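Local atomic coordinates of cytochrome c family protein (Geobacter sulfurreducens, PDB entry 1RWJ), a protein that carries three c-type hemes in this c7-type domain of a longer multidomain cytochrome c polymer and probably serves in electron transport. Residues D53-K58 with F70-D75. Residues are numbered along the deposited sequence; the frame is centred on the assembly and turned at random.
Sequences DMDKGK and FSSASD. With HEC (heme c), chain D.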
loop_
_atom_site.group_PDB
_atom_site.type_symbol
_atom_site.label_atom_id
_atom_site.label_comp_id
_atom_site.label_asym_id
_atom_site.label_seq_id
_atom_site.Cartn_x
_atom_site.Cartn_y
_atom_site.Cartn_z
ATOM N N ASP A 53 -10.267 4.908 4.710
ATOM C CA ASP A 53 -10.162 3.518 5.152
ATOM C C ASP A 53 -8.817 3.313 5.839
ATOM O O ASP A 53 -8.716 2.608 6.848
ATOM C CB ASP A 53 -10.264 2.552 3.970
ATOM C CG ASP A 53 -11.655 2.509 3.358
ATOM O OD1 ASP A 53 -12.645 2.649 4.105
ATOM O OD2 ASP A 53 -11.749 2.316 2.130
ATOM N N MET A 54 -7.779 3.923 5.279
ATOM C CA MET A 54 -6.446 3.807 5.853
ATOM C C MET A 54 -6.407 4.420 7.245
ATOM O O MET A 54 -5.711 3.921 8.130
ATOM C CB MET A 54 -5.421 4.478 4.941
ATOM C CG MET A 54 -5.146 3.672 3.685
ATOM S SD MET A 54 -4.037 4.478 2.534
ATOM C CE MET A 54 -4.726 3.883 0.970
ATOM N N ASP A 55 -7.162 5.499 7.433
ATOM C CA ASP A 55 -7.231 6.163 8.730
ATOM C C ASP A 55 -7.817 5.199 9.752
ATOM O O ASP A 55 -7.547 5.307 10.945
ATOM C CB ASP A 55 -8.108 7.416 8.645
ATOM C CG ASP A 55 -7.377 8.604 8.049
ATOM O OD1 ASP A 55 -8.053 9.527 7.549
ATOM O OD2 ASP A 55 -6.128 8.623 8.096
ATOM N N LYS A 56 -8.617 4.249 9.270
ATOM C CA LYS A 56 -9.240 3.251 10.135
ATOM C C LYS A 56 -8.414 1.969 10.257
ATOM O O LYS A 56 -8.894 0.969 10.789
ATOM C CB LYS A 56 -10.643 2.908 9.623
ATOM C CG LYS A 56 -11.626 4.062 9.694
ATOM C CD LYS A 56 -12.992 3.654 9.163
ATOM N N GLY A 57 -7.181 1.995 9.758
ATOM C CA GLY A 57 -6.321 0.827 9.860
ATOM C C GLY A 57 -6.361 -0.190 8.732
ATOM O O GLY A 57 -5.799 -1.283 8.853
ATOM N N LYS A 58 -7.011 0.161 7.629
ATOM C CA LYS A 58 -7.107 -0.742 6.490
ATOM C C LYS A 58 -6.053 -0.379 5.453
ATOM O O LYS A 58 -5.486 0.713 5.497
ATOM C CB LYS A 58 -8.499 -0.636 5.864
ATOM C CG LYS A 58 -9.637 -0.848 6.849
ATOM C CD LYS A 58 -10.973 -0.489 6.226
ATOM C CE LYS A 58 -12.086 -0.511 7.260
ATOM N NZ LYS A 58 -13.381 -0.062 6.671
ATOM N N PHE A 70 5.316 5.858 8.958
ATOM C CA PHE A 70 4.781 7.207 8.850
ATOM C C PHE A 70 3.297 7.196 8.512
ATOM O O PHE A 70 2.836 6.403 7.686
ATOM C CB PHE A 70 5.582 8.041 7.836
ATOM C CG PHE A 70 5.466 7.575 6.412
ATOM C CD1 PHE A 70 4.407 7.991 5.613
ATOM C CD2 PHE A 70 6.433 6.743 5.861
ATOM C CE1 PHE A 70 4.315 7.589 4.282
ATOM C CE2 PHE A 70 6.352 6.336 4.533
ATOM C CZ PHE A 70 5.291 6.762 3.742
ATOM N N SER A 71 2.556 8.075 9.180
ATOM C CA SER A 71 1.109 8.185 9.009
ATOM C C SER A 71 0.641 8.440 7.582
ATOM O O SER A 71 1.257 9.202 6.838
ATOM C CB SER A 71 0.565 9.293 9.916
ATOM O OG SER A 71 -0.809 9.522 9.657
ATOM N N SER A 72 -0.468 7.806 7.209
ATOM C CA SER A 72 -1.018 7.984 5.875
ATOM C C SER A 72 -1.806 9.288 5.825
ATOM O O SER A 72 -2.331 9.665 4.778
ATOM C CB SER A 72 -1.939 6.814 5.518
ATOM O OG SER A 72 -3.039 6.753 6.409
ATOM N N ALA A 73 -1.883 9.974 6.962
ATOM C CA ALA A 73 -2.616 11.234 7.048
ATOM C C ALA A 73 -1.766 12.420 6.601
ATOM O O ALA A 73 -2.256 13.548 6.511
ATOM C CB ALA A 73 -3.109 11.451 8.471
ATOM N N SER A 74 -0.492 12.160 6.325
ATOM C CA SER A 74 0.427 13.203 5.882
ATOM C C SER A 74 1.446 12.628 4.904
ATOM O O SER A 74 1.372 11.455 4.546
ATOM C CB SER A 74 1.150 13.813 7.085
ATOM O OG SER A 74 0.234 14.435 7.970
ATOM N N ASP A 75 2.393 13.459 4.475
ATOM C CA ASP A 75 3.431 13.028 3.540
ATOM C C ASP A 75 2.844 12.420 2.269
ATOM O O ASP A 75 3.309 11.379 1.802
ATOM C CB ASP A 75 4.355 12.003 4.206
ATOM C CG ASP A 75 5.147 12.588 5.358
ATOM O OD1 ASP A 75 5.850 13.598 5.143
ATOM O OD2 ASP A 75 5.072 12.033 6.476
HETATM FE FE HEC D . -3.401 8.550 -0.798
HETATM C CHA HEC D . -5.653 6.748 -2.600
HETATM C CHB HEC D . -4.981 11.445 -1.675
HETATM C CHC HEC D . -1.440 10.251 1.447
HETATM C CHD HEC D . -1.434 5.765 -0.434
HETATM N NA HEC D . -4.990 8.992 -1.865
HETATM C C1A HEC D . -5.888 8.109 -2.442
HETATM C C2A HEC D . -6.988 8.822 -3.068
HETATM C C3A HEC D . -6.712 10.141 -2.949
HETATM C C4A HEC D . -5.490 10.253 -2.188
HETATM C CMA HEC D . -7.563 11.280 -3.511
HETATM C CAA HEC D . -8.281 8.200 -3.601
HETATM C CBA HEC D . -9.190 7.685 -2.487
HETATM C CGA HEC D . -9.604 8.784 -1.525
HETATM O O1A HEC D . -10.268 9.742 -1.968
HETATM O O2A HEC D . -9.261 8.696 -0.328
HETATM N NB HEC D . -3.288 10.412 -0.193
HETATM C C1B HEC D . -3.944 11.509 -0.733
HETATM C C2B HEC D . -3.502 12.732 -0.096
HETATM C C3B HEC D . -2.609 12.384 0.870
HETATM C C4B HEC D . -2.450 10.943 0.784
HETATM C CMB HEC D . -3.917 14.145 -0.496
HETATM C CAB HEC D . -1.967 13.273 1.932
HETATM C CBB HEC D . -2.948 13.953 2.875
HETATM N NC HEC D . -1.827 8.097 0.309
HETATM C C1C HEC D . -1.138 8.909 1.218
HETATM C C2C HEC D . -0.058 8.196 1.859
HETATM C C3C HEC D . -0.045 6.942 1.319
HETATM C C4C HEC D . -1.147 6.882 0.365
HETATM C CMC HEC D . 0.921 8.767 2.880
HETATM C CAC HEC D . 1.013 5.848 1.525
HETATM C CBC HEC D . 1.193 5.339 2.951
HETATM N ND HEC D . -3.464 6.711 -1.482
HETATM C C1D HEC D . -2.518 5.709 -1.312
HETATM C C2D HEC D . -2.921 4.517 -2.036
HETATM C C3D HEC D . -4.135 4.766 -2.571
HETATM C C4D HEC D . -4.475 6.127 -2.222
HETATM C CMD HEC D . -2.111 3.246 -2.208
HETATM C CAD HEC D . -5.012 3.811 -3.372
HETATM C CBD HEC D . -5.616 2.664 -2.579
HETATM C CGD HEC D . -6.508 1.776 -3.428
HETATM O O1D HEC D . -6.798 0.640 -2.993
HETATM O O2D HEC D . -6.925 2.215 -4.524
HETATM O O HOH W 1 -5.187 8.299 5.851
HETATM O O HOH W 2 -3.398 6.850 9.001
#
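Ser72 OG packs against the side of Met54, 3.6 Å from its CB, and is linked to Asp55 through water. No direct hydrogen bond joins 53-58 to 70-75, and only about 122 Å² is buried between them. Asp55 OD2 lies 4.0 Å from Ser72 OG; one water gives a proton to OD2 at 2.5 Å and accepts one from the Ser72 hydroxyl at 2.7 Å. A second water donates to Ser72 OG, its link to Asp55 being weak. Beyond the polar bridge, Met54 CG stands anti to the carbonyl carbon (chi1 -73°), and the chain, bent at chi3, lays CE on the heme c macrocycle, 3.6 Å from C2D. From the other segment, Ser72 O comes within 3.5 Å of heme CHC, while the Phe70 ring meets methyl CMC at its edge. The backbone on each side is folded locally. A Schellman motif, with Lys58 N to Asp53 O and Gly57 N to Met54 O, ends helix 51-55. In 70-75, Ala73 N donates to Ser71 OG (159° at the hydrogen), an ST turn within the type I turn 71-74. Together, helix end and turn form part of one heme pocket of this c7-type domain, near the axial ligand Met51.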